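Local structure of nicotinate-nucleotide diphosphorylase (Carboxylating) (Streptococcus pyogenes GA06023, 5HUO) at residues D93-Q98 against L116-S121; Q37-L42 against F85-T90; F72-G77 against S305-T310. The protein probably converts quinolinate and 5-phospho-alpha-D-ribose 1-diphosphate into nicotinate ribonucleotide, carbon dioxide and diphosphate, a step of NAD(+) biosynthesis. One frame throughout, in Å; residues are numbered along the deposited sequence.

Interaction 1: D93-Q98 against L116-S121; sequences DEVTFQ and LEIIGS
Phe97 and Ile118 lie side by side and point the same way, the ring offering its edge to the isoleucine: Phe97 CE1 is 3.7 Å from Ile118 CG1, which sits close to the ring plane. With CG opposite its own carbonyl carbon (chi1 -57°), the ring also draws near Leu116, and Phe97 CD1 meets Leu116 CD1 at 3.7 Å. The other branch of Ile118 is used by Val95, whose CG1 crosses it at a slant and comes within 3.5 Å of Ile118 CG2. A flat ring and three branched aliphatic chains suit this side, because helix 82-92 covers it, with Phe85, Gln86 and Phe89 resting on them.

The strands 95-98 and 116-119 run antiparallel, 154° apart. Strand 95-98 is the outermost strand, within this chain, of the four-stranded antiparallel sheet in the N-terminal domain. Phe97 faces Ile118 as a non-hydrogen-bonded pair, while Thr96 with Ile119 and Gln98 with Glu117 are hydrogen-bonded pairs; Ile119 N reaches Thr96 O at 2.8 Å and Glu117 N reaches Gln98 O at 2.8 Å.

The side chains of those bonded pairs project to the other face, which is more polar. There Thr96 OG1 makes a weak bond of 3.5 Å to Ile119 O, a carbonyl that already receives Thr96 N. The long chain of Gln98 slants over Ile119, and Glu117 crosses it obliquely at the same end, with Lys68 a weak, distant ion partner. Where the strands part, Ser121 stands at the N-cap of helix 122-153. Its OG gives a weak 3.3 Å bond to Asp93 OD2, and both of these oxygens are hydrogen-bonded to Ser124 OG in the first turn of that helix.

Interaction 2: Q37-L42 against F85-T90; sequences QIDDTL and FQRVFT
Arg87 swings its CG away from its own backbone N (chi1 -174°) and then bends sharply at the next bond (chi2 61°), a path that carries the guanidinium group across to Asp39. Side-on, it grips the carboxylate with two nitrogens: NE of Arg87 binds OD1 of Asp39 at 2.8 Å, and NH1 of Arg87 binds OD2 of Asp39 at 2.7 Å. Both bonds are nearly straight. The two oxygens lie almost in the guanidinium plane, whereas the nitrogens approach on the syn sides but about 24° out of the carboxylate plane. Two bonds from one rigid group to another fix the rotation of both and form a bidentate salt bridge.

The pair joins two helices of this half of the molecule, helix 35-49 near the N-terminus and helix 82-92, which also lies against the four-stranded sheet. The axes of the two short segments approach to 10.2 Å, a spacing spanned by long side chains. Beneath the charged bridge the contact turns apolar. Ile38 CD1 rests at 3.9 Å on Arg87 CG, so the aliphatic stem of the arginine is packed against Ile38, while its charged end reaches Asp39. Leu42 CD1 touches Arg87 CB at 3.8 Å and also reaches Val88 CG2 at 3.6 Å, crossing the valine at about a right angle; further cover for this leucine comes from Phe135 of helix 122-153. Other residues of helix 35-49 meet neighbouring subunits of the hexamer: Asp40 forms a salt bridge with Arg47 of a second subunit, and Thr41 O accepts a hydrogen bond from Asn169 of a third subunit.

Interaction 3: F72-G77 against S305-T310; sequences FAKEAG and SMKGLT
Phe72 and Ser305 are bound backbone to backbone, and this is the firm part of the contact. Phe72 N gives an almost straight bond to Ser305 O, 2.8 Å long and nearly in line with the carbonyl; Ser305 N returns one of 2.9 Å to Phe72 O, lying in that carbonyl's plane. Together they make an antiparallel hydrogen-bonded pair, and a backbone bond between Lys307 and Ser70 carries the pairing one step further. The side chain of Met306 turns to the opposite face, where it packs on Phe85 and Phe89 of helix 82-92; a long, flexible thioether is well suited to filling the gaps between aromatic rings.

Here the chain returns to the N-terminal domain after the six parallel strands of its alpha/beta part. Strand 304-311 becomes, within this chain, an outermost strand of the four-stranded antiparallel sheet, alongside strand 66-73.

The face carrying Phe72, Ser305 and Lys307 is much looser. The backbone oxygens of Ser305 and Lys307 approach the aromatic ring obliquely, and Phe72 CD2 comes no closer than 4.4 Å to Lys307 CB. Lys74, whose strand has already ended, curls back through bends at chi2 and chi4 until its NZ makes a weak bond of 3.4 Å to Ser305 OG. The short serine side chain lets the lysine fold round it, with Lys74 CG and CE both 4.1 Å from Ser305 OG. Lys307 NZ, on an exposed chain that crosses Lys74 at about a right angle, is 3.8 Å from Lys74 NZ; the repulsion between two like charges so near is probably eased by solvent and, perhaps, by Asp303, on which Lys74 also packs. Phe72 and Lys74 also touch a crystal neighbour, which may influence their conformations.

In the fold
Interactions 1 and 3 belong to one antiparallel sheet, ordered 95-98, 114-119, 66-73, 304-311, and join its two outermost strands within this chain to their inner neighbours; their centres are about 15 Å apart. Interaction 2 lies in the helical layer, about 14 Å from interaction 1 and 20 Å from interaction 3, centre to centre. Helix 82-92 connects all three, turning Phe85, Gln86 and Phe89 to the sheet and Arg87 to helix 35-49. Along the chain, interaction 2 closes before interaction 1 opens, interaction 1 is nested within the loop that interaction 3 closes, and interactions 2 and 3 interlace. The N-terminal domain is thus completed by the chain's last strand.

Interaction 1: D93-Q98 against L116-S121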
loop_
_atom_site.group_PDB
_atom_site.type_symbol
_atom_site.label_atom_id
_atom_site.label_comp_id
_atom_site.label_asym_id
_atom_site.label_seq_id
_atom_site.Cartn_x
_atom_site.Cartn_y
_atom_site.Cartn_z
ATOM N N ASP A 93 3.088 18.992 -9.060
ATOM C CA ASP A 93 3.477 20.357 -8.771
ATOM C C ASP A 93 2.302 21.307 -8.988
ATOM O O ASP A 93 1.221 20.893 -9.301
ATOM C CB ASP A 93 4.705 20.733 -9.642
ATOM C CG ASP A 93 5.435 21.998 -9.152
ATOM O OD1 ASP A 93 5.333 22.318 -7.941
ATOM O OD2 ASP A 93 6.017 22.737 -9.967
ATOM N N GLU A 94 2.543 22.591 -8.776
ATOM C CA GLU A 94 1.538 23.623 -8.996
ATOM C C GLU A 94 1.601 24.017 -10.446
ATOM O O GLU A 94 2.609 24.529 -10.931
ATOM C CB GLU A 94 1.775 24.821 -8.120
ATOM C CG GLU A 94 1.382 24.601 -6.675
ATOM C CD GLU A 94 0.712 25.819 -6.055
ATOM O OE1 GLU A 94 0.906 26.032 -4.844
ATOM O OE2 GLU A 94 -0.027 26.563 -6.753
ATOM N N VAL A 95 0.545 23.685 -11.157
ATOM C CA VAL A 95 0.507 23.860 -12.583
ATOM C C VAL A 95 -0.849 24.344 -12.940
ATOM O O VAL A 95 -1.842 23.837 -12.445
ATOM C CB VAL A 95 0.787 22.537 -13.320
ATOM C CG1 VAL A 95 0.627 22.683 -14.825
ATOM C CG2 VAL A 95 2.201 22.041 -13.024
ATOM N N THR A 96 -0.909 25.311 -13.833
ATOM C CA THR A 96 -2.202 25.838 -14.313
ATOM C C THR A 96 -2.367 25.616 -15.795
ATOM O O THR A 96 -1.392 25.315 -16.486
ATOM C CB THR A 96 -2.353 27.326 -14.009
ATOM O OG1 THR A 96 -1.264 28.047 -14.590
ATOM C CG2 THR A 96 -2.356 27.539 -12.509
ATOM N N PHE A 97 -3.590 25.771 -16.271
ATOM C CA PHE A 97 -3.866 25.492 -17.668
ATOM C C PHE A 97 -4.657 26.570 -18.305
ATOM O O PHE A 97 -5.367 27.275 -17.663
ATOM C CB PHE A 97 -4.628 24.196 -17.804
ATOM C CG PHE A 97 -3.920 23.019 -17.205
ATOM C CD1 PHE A 97 -3.059 22.270 -17.959
ATOM C CD2 PHE A 97 -4.097 22.683 -15.891
ATOM C CE1 PHE A 97 -2.388 21.181 -17.396
ATOM C CE2 PHE A 97 -3.434 21.595 -15.349
ATOM C CZ PHE A 97 -2.577 20.856 -16.090
ATOM N N GLN A 98 -4.509 26.691 -19.594
ATOM C CA GLN A 98 -5.329 27.573 -20.385
ATOM C C GLN A 98 -5.901 26.736 -21.511
ATOM O O GLN A 98 -5.177 25.959 -22.141
ATOM C CB GLN A 98 -4.514 28.704 -20.935
ATOM C CG GLN A 98 -4.375 29.885 -19.993
ATOM C CD GLN A 98 -3.284 30.877 -20.431
ATOM O OE1 GLN A 98 -2.705 30.780 -21.518
ATOM N NE2 GLN A 98 -3.034 31.844 -19.599
ATOM N N LEU A 116 -4.523 22.399 -25.368
ATOM C CA LEU A 116 -4.242 23.029 -24.087
ATOM C C LEU A 116 -2.899 23.770 -24.083
ATOM O O LEU A 116 -1.969 23.393 -24.778
ATOM C CB LEU A 116 -4.171 21.973 -22.976
ATOM C CG LEU A 116 -5.373 21.700 -22.126
ATOM C CD1 LEU A 116 -4.883 21.017 -20.864
ATOM C CD2 LEU A 116 -6.175 22.914 -21.723
ATOM N N GLU A 117 -2.827 24.764 -23.202
ATOM C CA GLU A 117 -1.588 25.347 -22.799
ATOM C C GLU A 117 -1.380 25.003 -21.373
ATOM O O GLU A 117 -2.275 25.070 -20.566
ATOM C CB GLU A 117 -1.610 26.835 -23.003
ATOM C CG GLU A 117 -1.364 27.226 -24.458
ATOM C CD GLU A 117 -1.773 28.667 -24.792
ATOM O OE1 GLU A 117 -2.665 29.244 -24.132
ATOM O OE2 GLU A 117 -1.203 29.192 -25.786
ATOM N N ILE A 118 -0.176 24.565 -21.088
ATOM C CA ILE A 118 0.221 24.173 -19.742
ATOM C C ILE A 118 1.254 25.164 -19.159
ATOM O O ILE A 118 2.313 25.368 -19.746
ATOM C CB ILE A 118 0.842 22.769 -19.709
ATOM C CG1 ILE A 118 -0.086 21.750 -20.285
ATOM C CG2 ILE A 118 1.157 22.351 -18.261
ATOM C CD1 ILE A 118 0.152 21.468 -21.746
ATOM N N ILE A 119 0.943 25.739 -17.992
ATOM C CA ILE A 119 1.788 26.778 -17.369
ATOM C C ILE A 119 2.283 26.382 -15.995
ATOM O O ILE A 119 1.521 26.054 -15.128
ATOM C CB ILE A 119 1.070 28.113 -17.201
ATOM C CG1 ILE A 119 0.792 28.740 -18.539
ATOM C CG2 ILE A 119 1.918 29.078 -16.420
ATOM C CD1 ILE A 119 -0.599 28.408 -19.039
ATOM N N GLY A 120 3.586 26.435 -15.841
ATOM C CA GLY A 120 4.223 26.105 -14.586
ATOM C C GLY A 120 5.738 26.104 -14.702
ATOM O O GLY A 120 6.315 26.473 -15.724
ATOM N N SER A 121 6.399 25.561 -13.697
ATOM C CA SER A 121 7.855 25.535 -13.726
ATOM C C SER A 121 8.339 24.535 -14.778
ATOM O O SER A 121 7.736 23.492 -15.002
ATOM C CB SER A 121 8.470 25.195 -12.380
ATOM O OG SER A 121 8.241 23.854 -12.085
#

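Interaction 2: Q37-L42 against F85-T90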
loop_
_atom_site.group_PDB
_atom_site.type_symbol
_atom_site.label_atom_id
_atom_site.label_comp_id
_atom_site.label_asym_id
_atom_site.label_seq_id
_atom_site.Cartn_x
_atom_site.Cartn_y
_atom_site.Cartn_z
ATOM N N GLN A 37 -10.751 8.388 -8.055
ATOM C CA GLN A 37 -10.654 7.251 -8.926
ATOM C C GLN A 37 -9.299 7.077 -9.546
ATOM O O GLN A 37 -8.855 5.945 -9.757
ATOM C CB GLN A 37 -11.622 7.396 -10.068
ATOM C CG GLN A 37 -13.044 6.975 -9.812
ATOM C CD GLN A 37 -13.969 7.290 -10.984
ATOM O OE1 GLN A 37 -14.022 8.402 -11.446
ATOM N NE2 GLN A 37 -14.736 6.299 -11.435
ATOM N N ILE A 38 -8.621 8.179 -9.881
ATOM C CA ILE A 38 -7.377 8.087 -10.757
ATOM C C ILE A 38 -6.038 8.363 -10.098
ATOM O O ILE A 38 -5.022 7.881 -10.529
ATOM C CB ILE A 38 -7.510 8.964 -12.007
ATOM C CG1 ILE A 38 -7.504 10.440 -11.610
ATOM C CG2 ILE A 38 -8.770 8.647 -12.751
ATOM C CD1 ILE A 38 -7.519 11.391 -12.791
ATOM N N ASP A 39 -6.071 9.095 -8.994
ATOM C CA ASP A 39 -4.828 9.519 -8.348
ATOM C C ASP A 39 -3.795 8.416 -8.079
ATOM O O ASP A 39 -2.631 8.593 -8.407
ATOM C CB ASP A 39 -5.110 10.271 -7.069
ATOM C CG ASP A 39 -5.476 11.723 -7.302
ATOM O OD1 ASP A 39 -5.769 12.132 -8.446
ATOM O OD2 ASP A 39 -5.503 12.475 -6.279
ATOM N N ASP A 40 -4.192 7.301 -7.461
ATOM C CA ASP A 40 -3.207 6.259 -7.117
ATOM C C ASP A 40 -2.524 5.709 -8.320
ATOM O O ASP A 40 -1.321 5.473 -8.293
ATOM C CB ASP A 40 -3.816 5.135 -6.329
ATOM C CG ASP A 40 -4.093 5.523 -4.893
ATOM O OD1 ASP A 40 -3.353 6.379 -4.315
ATOM O OD2 ASP A 40 -5.094 5.007 -4.335
ATOM N N THR A 41 -3.285 5.553 -9.392
ATOM C CA THR A 41 -2.778 5.038 -10.683
ATOM C C THR A 41 -1.788 5.995 -11.329
ATOM O O THR A 41 -0.716 5.587 -11.801
ATOM C CB THR A 41 -3.937 4.843 -11.683
ATOM O OG1 THR A 41 -4.876 3.935 -11.168
ATOM C CG2 THR A 41 -3.464 4.326 -12.957
ATOM N N LEU A 42 -2.127 7.280 -11.331
ATOM C CA LEU A 42 -1.217 8.304 -11.902
ATOM C C LEU A 42 0.072 8.481 -11.096
ATOM O O LEU A 42 1.148 8.570 -11.647
ATOM C CB LEU A 42 -1.892 9.652 -12.033
ATOM C CG LEU A 42 -3.223 9.796 -12.789
ATOM C CD1 LEU A 42 -3.384 11.206 -13.282
ATOM C CD2 LEU A 42 -3.374 8.863 -13.920
ATOM N N PHE A 85 -4.883 13.735 -18.207
ATOM C CA PHE A 85 -3.658 14.457 -18.668
ATOM C C PHE A 85 -3.271 15.581 -17.710
ATOM O O PHE A 85 -2.150 15.651 -17.232
ATOM C CB PHE A 85 -3.883 15.037 -20.068
ATOM C CG PHE A 85 -2.798 15.944 -20.530
ATOM C CD1 PHE A 85 -1.709 15.446 -21.197
ATOM C CD2 PHE A 85 -2.879 17.298 -20.319
ATOM C CE1 PHE A 85 -0.696 16.301 -21.614
ATOM C CE2 PHE A 85 -1.911 18.157 -20.777
ATOM C CZ PHE A 85 -0.806 17.670 -21.410
ATOM N N GLN A 86 -4.255 16.392 -17.399
ATOM C CA GLN A 86 -4.037 17.529 -16.505
ATOM C C GLN A 86 -3.579 17.098 -15.103
ATOM O O GLN A 86 -2.736 17.734 -14.470
ATOM C CB GLN A 86 -5.308 18.393 -16.382
ATOM C CG GLN A 86 -5.627 19.097 -17.672
ATOM C CD GLN A 86 -6.820 20.016 -17.592
ATOM O OE1 GLN A 86 -7.841 19.767 -18.239
ATOM N NE2 GLN A 86 -6.723 21.063 -16.804
ATOM N N ARG A 87 -4.217 16.042 -14.619
ATOM C CA ARG A 87 -4.036 15.602 -13.220
ATOM C C ARG A 87 -2.627 15.103 -12.965
ATOM O O ARG A 87 -2.092 15.258 -11.902
ATOM C CB ARG A 87 -5.083 14.533 -12.864
ATOM C CG ARG A 87 -5.050 14.126 -11.411
ATOM C CD ARG A 87 -5.331 15.273 -10.478
ATOM N NE ARG A 87 -5.387 14.838 -9.108
ATOM C CZ ARG A 87 -5.130 15.600 -8.045
ATOM N NH1 ARG A 87 -5.146 15.091 -6.833
ATOM N NH2 ARG A 87 -4.847 16.855 -8.149
ATOM N N VAL A 88 -2.014 14.560 -13.981
ATOM C CA VAL A 88 -0.620 14.113 -13.861
ATOM C C VAL A 88 0.264 15.278 -13.411
ATOM O O VAL A 88 1.118 15.119 -12.527
ATOM C CB VAL A 88 -0.071 13.548 -15.168
ATOM C CG1 VAL A 88 1.403 13.232 -15.043
ATOM C CG2 VAL A 88 -0.809 12.296 -15.568
ATOM N N PHE A 89 0.065 16.439 -14.019
ATOM C CA PHE A 89 0.868 17.663 -13.661
ATOM C C PHE A 89 0.549 18.157 -12.263
ATOM O O PHE A 89 1.396 18.444 -11.484
ATOM C CB PHE A 89 0.626 18.808 -14.640
ATOM C CG PHE A 89 1.059 18.514 -16.030
ATOM C CD1 PHE A 89 2.349 18.739 -16.423
ATOM C CD2 PHE A 89 0.171 17.950 -16.945
ATOM C CE1 PHE A 89 2.768 18.412 -17.702
ATOM C CE2 PHE A 89 0.571 17.624 -18.229
ATOM C CZ PHE A 89 1.872 17.876 -18.605
ATOM N N THR A 90 -0.715 18.181 -11.970
ATOM C CA THR A 90 -1.243 18.712 -10.724
ATOM C C THR A 90 -0.888 17.912 -9.453
ATOM O O THR A 90 -0.739 18.472 -8.385
ATOM C CB THR A 90 -2.753 18.828 -10.875
ATOM O OG1 THR A 90 -2.988 19.910 -11.756
ATOM C CG2 THR A 90 -3.387 19.171 -9.642
#

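Interaction 3: F72-G77 against S305-T310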
loop_
_atom_site.group_PDB
_atom_site.type_symbol
_atom_site.label_atom_id
_atom_site.label_comp_id
_atom_site.label_asym_id
_atom_site.label_seq_id
_atom_site.Cartn_x
_atom_site.Cartn_y
_atom_site.Cartn_z
ATOM N N PHE A 72 -0.586 19.855 -28.565
ATOM C CA PHE A 72 -1.112 19.830 -29.911
ATOM C C PHE A 72 -1.602 18.438 -30.293
ATOM O O PHE A 72 -0.932 17.432 -30.050
ATOM C CB PHE A 72 -0.044 20.246 -30.933
ATOM C CG PHE A 72 0.289 21.696 -30.899
ATOM C CD1 PHE A 72 -0.591 22.624 -31.465
ATOM C CD2 PHE A 72 1.484 22.152 -30.331
ATOM C CE1 PHE A 72 -0.317 23.978 -31.390
ATOM C CE2 PHE A 72 1.762 23.493 -30.296
ATOM C CZ PHE A 72 0.861 24.403 -30.813
ATOM N N ALA A 73 -2.754 18.399 -30.920
ATOM C CA ALA A 73 -3.193 17.184 -31.542
ATOM C C ALA A 73 -2.373 16.991 -32.792
ATOM O O ALA A 73 -2.152 17.936 -33.533
ATOM C CB ALA A 73 -4.672 17.266 -31.891
ATOM N N LYS A 74 -1.955 15.766 -33.062
ATOM C CA LYS A 74 -1.140 15.468 -34.254
ATOM C C LYS A 74 -1.771 14.509 -35.235
ATOM O O LYS A 74 -1.147 14.063 -36.184
ATOM C CB LYS A 74 0.210 14.968 -33.812
ATOM C CG LYS A 74 1.049 16.122 -33.300
ATOM C CD LYS A 74 1.616 16.894 -34.511
ATOM C CE LYS A 74 1.913 18.404 -34.267
ATOM N NZ LYS A 74 3.359 18.659 -33.892
ATOM N N GLU A 75 -3.055 14.252 -35.039
ATOM C CA GLU A 75 -3.769 13.209 -35.756
ATOM C C GLU A 75 -5.263 13.386 -35.496
ATOM O O GLU A 75 -5.654 13.778 -34.409
ATOM C CB GLU A 75 -3.293 11.852 -35.220
ATOM C CG GLU A 75 -3.856 10.641 -35.926
ATOM C CD GLU A 75 -3.298 9.340 -35.401
ATOM O OE1 GLU A 75 -2.412 9.341 -34.516
ATOM O OE2 GLU A 75 -3.729 8.296 -35.900
ATOM N N ALA A 76 -6.071 13.078 -36.485
ATOM C CA ALA A 76 -7.495 13.271 -36.391
ATOM C C ALA A 76 -8.182 12.138 -35.650
ATOM O O ALA A 76 -7.825 10.970 -35.816
ATOM C CB ALA A 76 -8.099 13.415 -37.759
ATOM N N GLY A 77 -9.139 12.505 -34.797
ATOM C CA GLY A 77 -9.875 11.550 -34.031
ATOM C C GLY A 77 -10.719 12.192 -32.960
ATOM O O GLY A 77 -11.177 13.318 -33.111
ATOM N N SER A 305 1.518 15.949 -29.387
ATOM C CA SER A 305 2.808 16.365 -28.937
ATOM C C SER A 305 2.699 17.610 -28.077
ATOM O O SER A 305 1.765 18.356 -28.138
ATOM C CB SER A 305 3.735 16.621 -30.100
ATOM O OG SER A 305 3.556 17.950 -30.588
ATOM N N MET A 306 3.697 17.794 -27.233
ATOM C CA MET A 306 3.849 18.997 -26.398
ATOM C C MET A 306 5.070 19.736 -26.901
ATOM O O MET A 306 6.183 19.206 -26.881
ATOM C CB MET A 306 4.050 18.660 -24.953
ATOM C CG MET A 306 2.769 18.511 -24.221
ATOM S SD MET A 306 2.973 17.900 -22.539
ATOM C CE MET A 306 4.209 18.995 -21.834
ATOM N N LYS A 307 4.845 20.947 -27.365
ATOM C CA LYS A 307 5.858 21.720 -28.056
ATOM C C LYS A 307 5.662 23.209 -27.766
ATOM O O LYS A 307 4.664 23.627 -27.164
ATOM C CB LYS A 307 5.774 21.442 -29.596
ATOM C CG LYS A 307 6.836 20.517 -30.132
ATOM C CD LYS A 307 6.346 19.691 -31.304
ATOM C CE LYS A 307 7.341 18.546 -31.644
ATOM N NZ LYS A 307 6.777 17.483 -32.570
ATOM N N GLY A 308 6.616 24.005 -28.222
ATOM C CA GLY A 308 6.509 25.444 -28.126
ATOM C C GLY A 308 6.751 25.966 -26.723
ATOM O O GLY A 308 6.055 26.882 -26.269
ATOM N N LEU A 309 7.762 25.432 -26.090
ATOM C CA LEU A 309 8.130 25.864 -24.773
ATOM C C LEU A 309 8.712 27.271 -24.817
ATOM O O LEU A 309 9.621 27.553 -25.587
ATOM C CB LEU A 309 9.165 24.953 -24.169
ATOM C CG LEU A 309 9.702 25.345 -22.790
ATOM C CD1 LEU A 309 8.634 25.231 -21.760
ATOM C CD2 LEU A 309 10.837 24.474 -22.354
ATOM N N THR A 310 8.130 28.160 -24.012
ATOM C CA THR A 310 8.574 29.546 -23.906
ATOM C C THR A 310 8.506 29.954 -22.475
ATOM O O THR A 310 7.580 29.604 -21.768
ATOM C CB THR A 310 7.678 30.510 -24.719
ATOM O OG1 THR A 310 6.360 30.494 -24.176
ATOM C CG2 THR A 310 7.568 30.096 -26.171
#